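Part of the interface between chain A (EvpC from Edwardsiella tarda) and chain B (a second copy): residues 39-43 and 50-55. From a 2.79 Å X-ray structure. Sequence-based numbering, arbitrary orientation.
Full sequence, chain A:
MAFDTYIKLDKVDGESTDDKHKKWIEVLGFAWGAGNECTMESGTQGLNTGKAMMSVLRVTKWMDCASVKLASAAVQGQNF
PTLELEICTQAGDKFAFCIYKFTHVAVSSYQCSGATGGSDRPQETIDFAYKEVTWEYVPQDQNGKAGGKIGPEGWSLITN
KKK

Chain A 39-43: TMESG
Chain B 50-55: GKAMMS

Packing of an irregular segment of chain A (39-43) against an extended segment of chain B (50-55) in EvpC, two copies of one protein. Backbone: chain A forms no regular helix or strand; Met A40 lies at phi/psi -83/7, and Glu A41 (34/-81) and Ser A42 (59/48) both take positive phi, so the backbone is irregular, yet stays open, with the CA of Thr A39 10.3 Å from the CA of Gly A43. Chain B is a strand around Met B53 (-148/153), with Met B54 at -124/152; Gly B50 precedes it at 60/-130, a positive phi that favours glycine. The stretches run antiparallel in register: the CA of Met A40 lies 7.0 Å from the CA of Ser B55, and the CA of Ser A42 lies 7.5 Å from the CA of Met B53. Together they bury 186 Å². Apolar packing: Met B53, a selenomethionine, points toward chain A with chi1 -158° (t), chi2 128° and chi3 -163° (t), which brings its SE and CE up to Met A40 and Ser A42. Its CE sits 3.1 Å from CB of Met A40, and its SE 3.2 Å from CB of Ser A42, both very tight. Met A40, also selenomethionine, is modelled only to CB. Carbonyl contacts: lacking a hydrogen-bond donor, the Met B53 tip makes van der Waals contacts, CE to O of Met A40 at 3.1 Å and SE to O of Glu A41 at 4.2 Å; CB of Met A40 approaches O of Met B54 at 3.9 Å. The Met B54 side chain (chi1 -38°, m; chi2 163°, t; chi3 91°) leads away from chain A. Polar groups: NZ of Lys B51 reaches within 3.5 Å of CB of Ser A42, a contact without a hydrogen bond; the same NZ donates to O of Ala B52 at 2.7 Å, holding the lysine end (chi1 -130°, chi2 -109°, chi3 125°, chi4 -158°) alongside the next residue's backbone. No hydrogen bond crosses between the modelled atoms, although OG of Ser A42 and the Glu A41 side chain are absent from the model.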

ATOM      1  N   THR A  39     -19.872 -16.375  12.595  1.00 33.30           N
ATOM      2  CA  THR A  39     -18.593 -17.008  12.295  1.00 26.73           C
ATOM      3  C   THR A  39     -18.770 -18.111  11.258  1.00 29.53           C
ATOM      4  O   THR A  39     -19.879 -18.575  11.024  1.00 39.31           O
ATOM      5  CB  THR A  39     -17.994 -17.642  13.559  1.00 39.37           C
ATOM      6  OG1 THR A  39     -18.359 -16.869  14.710  1.00 60.68           O
ATOM      7  CG2 THR A  39     -16.475 -17.732  13.456  1.00 55.51           C
HETATM    8  N   MSE A  40     -17.674 -18.536  10.637  1.00 40.74           N
HETATM    9  CA  MSE A  40     -17.722 -19.692   9.747  1.00 31.67           C
HETATM   10  C   MSE A  40     -17.612 -20.970  10.575  1.00 30.09           C
HETATM   11  O   MSE A  40     -17.480 -22.056  10.026  1.00 22.32           O
HETATM   12  CB  MSE A  40     -16.625 -19.624   8.685  1.00 21.71           C
ATOM     13  N   GLU A  41     -17.654 -20.804  11.900  1.00 30.68           N
ATOM     14  CA  GLU A  41     -17.801 -21.886  12.865  1.00 31.11           C
ATOM     15  C   GLU A  41     -17.165 -23.227  12.540  1.00 56.12           C
ATOM     16  O   GLU A  41     -16.083 -23.551  13.047  1.00 44.55           O
ATOM     17  N   SER A  42     -17.851 -24.014  11.709  1.00 50.45           N
ATOM     18  CA  SER A  42     -17.385 -25.342  11.319  1.00 30.35           C
ATOM     19  C   SER A  42     -17.215 -26.233  12.540  1.00 38.42           C
ATOM     20  O   SER A  42     -16.187 -26.890  12.703  1.00 35.89           O
ATOM     21  CB  SER A  42     -16.084 -25.250  10.539  1.00 46.70           C
ATOM     22  N   GLY A  43     -18.238 -26.244  13.390  1.00 45.47           N
ATOM     23  CA  GLY A  43     -18.260 -27.069  14.591  1.00 49.17           C
ATOM     24  C   GLY A  43     -19.618 -26.970  15.299  1.00 61.60           C
ATOM     25  O   GLY A  43     -19.997 -27.865  16.051  1.00 65.19           O
TER
ATOM     26  N   GLY B  50      -5.491 -32.090   8.060  1.00 41.10           N
ATOM     27  CA  GLY B  50      -6.202 -31.506   9.178  1.00 35.17           C
ATOM     28  C   GLY B  50      -7.645 -31.197   8.838  1.00 35.14           C
ATOM     29  O   GLY B  50      -8.337 -32.009   8.224  1.00 44.21           O
ATOM     30  N   LYS B  51      -8.084 -30.008   9.118  1.00 26.00           N
ATOM     31  CA  LYS B  51      -9.452 -29.701   9.043  1.00 15.02           C
ATOM     32  C   LYS B  51      -9.726 -28.986   7.816  1.00 16.26           C
ATOM     33  O   LYS B  51      -8.906 -28.346   7.295  1.00 19.22           O
ATOM     34  CB  LYS B  51      -9.728 -28.746  10.146  1.00 24.82           C
ATOM     35  CG  LYS B  51     -10.820 -29.043  10.966  1.00 36.24           C
ATOM     36  CD  LYS B  51     -11.836 -28.099  10.687  1.00 23.45           C
ATOM     37  CE  LYS B  51     -13.052 -28.746  10.324  1.00 48.91           C
ATOM     38  NZ  LYS B  51     -13.843 -27.812   9.587  1.00 50.94           N
ATOM     39  N   ALA B  52     -10.955 -29.060   7.406  1.00 20.91           N
ATOM     40  CA  ALA B  52     -11.486 -28.390   6.256  1.00 22.76           C
ATOM     41  C   ALA B  52     -12.037 -27.043   6.456  1.00 28.04           C
ATOM     42  O   ALA B  52     -12.793 -26.832   7.327  1.00 38.34           O
ATOM     43  CB  ALA B  52     -12.498 -29.194   5.715  1.00 28.22           C
HETATM   44  N   MSE B  53     -11.721 -26.123   5.594  1.00 23.91           N
HETATM   45  CA  MSE B  53     -12.450 -24.937   5.695  1.00 20.25           C
HETATM   46  C   MSE B  53     -12.802 -24.076   4.606  1.00 22.88           C
HETATM   47  O   MSE B  53     -12.106 -23.979   3.671  1.00 19.71           O
HETATM   48  CB  MSE B  53     -12.083 -24.166   6.885  1.00 47.89           C
HETATM   49  CG  MSE B  53     -13.155 -23.220   7.307  1.00 79.46           C
HETATM   50 SE   MSE B  53     -13.763 -23.363   9.513  1.00128.51          SE
HETATM   51  CE  MSE B  53     -15.129 -22.297   8.016  1.00105.95           C
HETATM   52  N   MSE B  54     -13.898 -23.377   4.823  1.00 30.39           N
HETATM   53  CA  MSE B  54     -14.569 -22.570   3.849  1.00 24.81           C
HETATM   54  C   MSE B  54     -14.767 -21.135   4.220  1.00 18.19           C
HETATM   55  O   MSE B  54     -14.866 -20.781   5.347  1.00 19.46           O
HETATM   56  CB  MSE B  54     -15.850 -23.237   3.399  1.00 23.43           C
HETATM   57  CG  MSE B  54     -15.755 -24.645   3.271  1.00 21.30           C
HETATM   58 SE   MSE B  54     -17.829 -25.569   3.194  1.00 50.87          SE
HETATM   59  CE  MSE B  54     -16.803 -24.969   1.274  1.00 30.12           C
ATOM     60  N   SER B  55     -14.821 -20.302   3.208  1.00 19.65           N
ATOM     61  CA  SER B  55     -15.000 -18.874   3.367  1.00 25.25           C
ATOM     62  C   SER B  55     -16.345 -18.273   3.107  1.00 22.22           C
ATOM     63  O   SER B  55     -17.143 -18.845   2.469  1.00 21.71           O
ATOM     64  CB  SER B  55     -13.927 -18.081   2.644  1.00 16.36           C
ATOM     65  OG  SER B  55     -14.333 -17.659   1.410  1.00 17.23           O
TER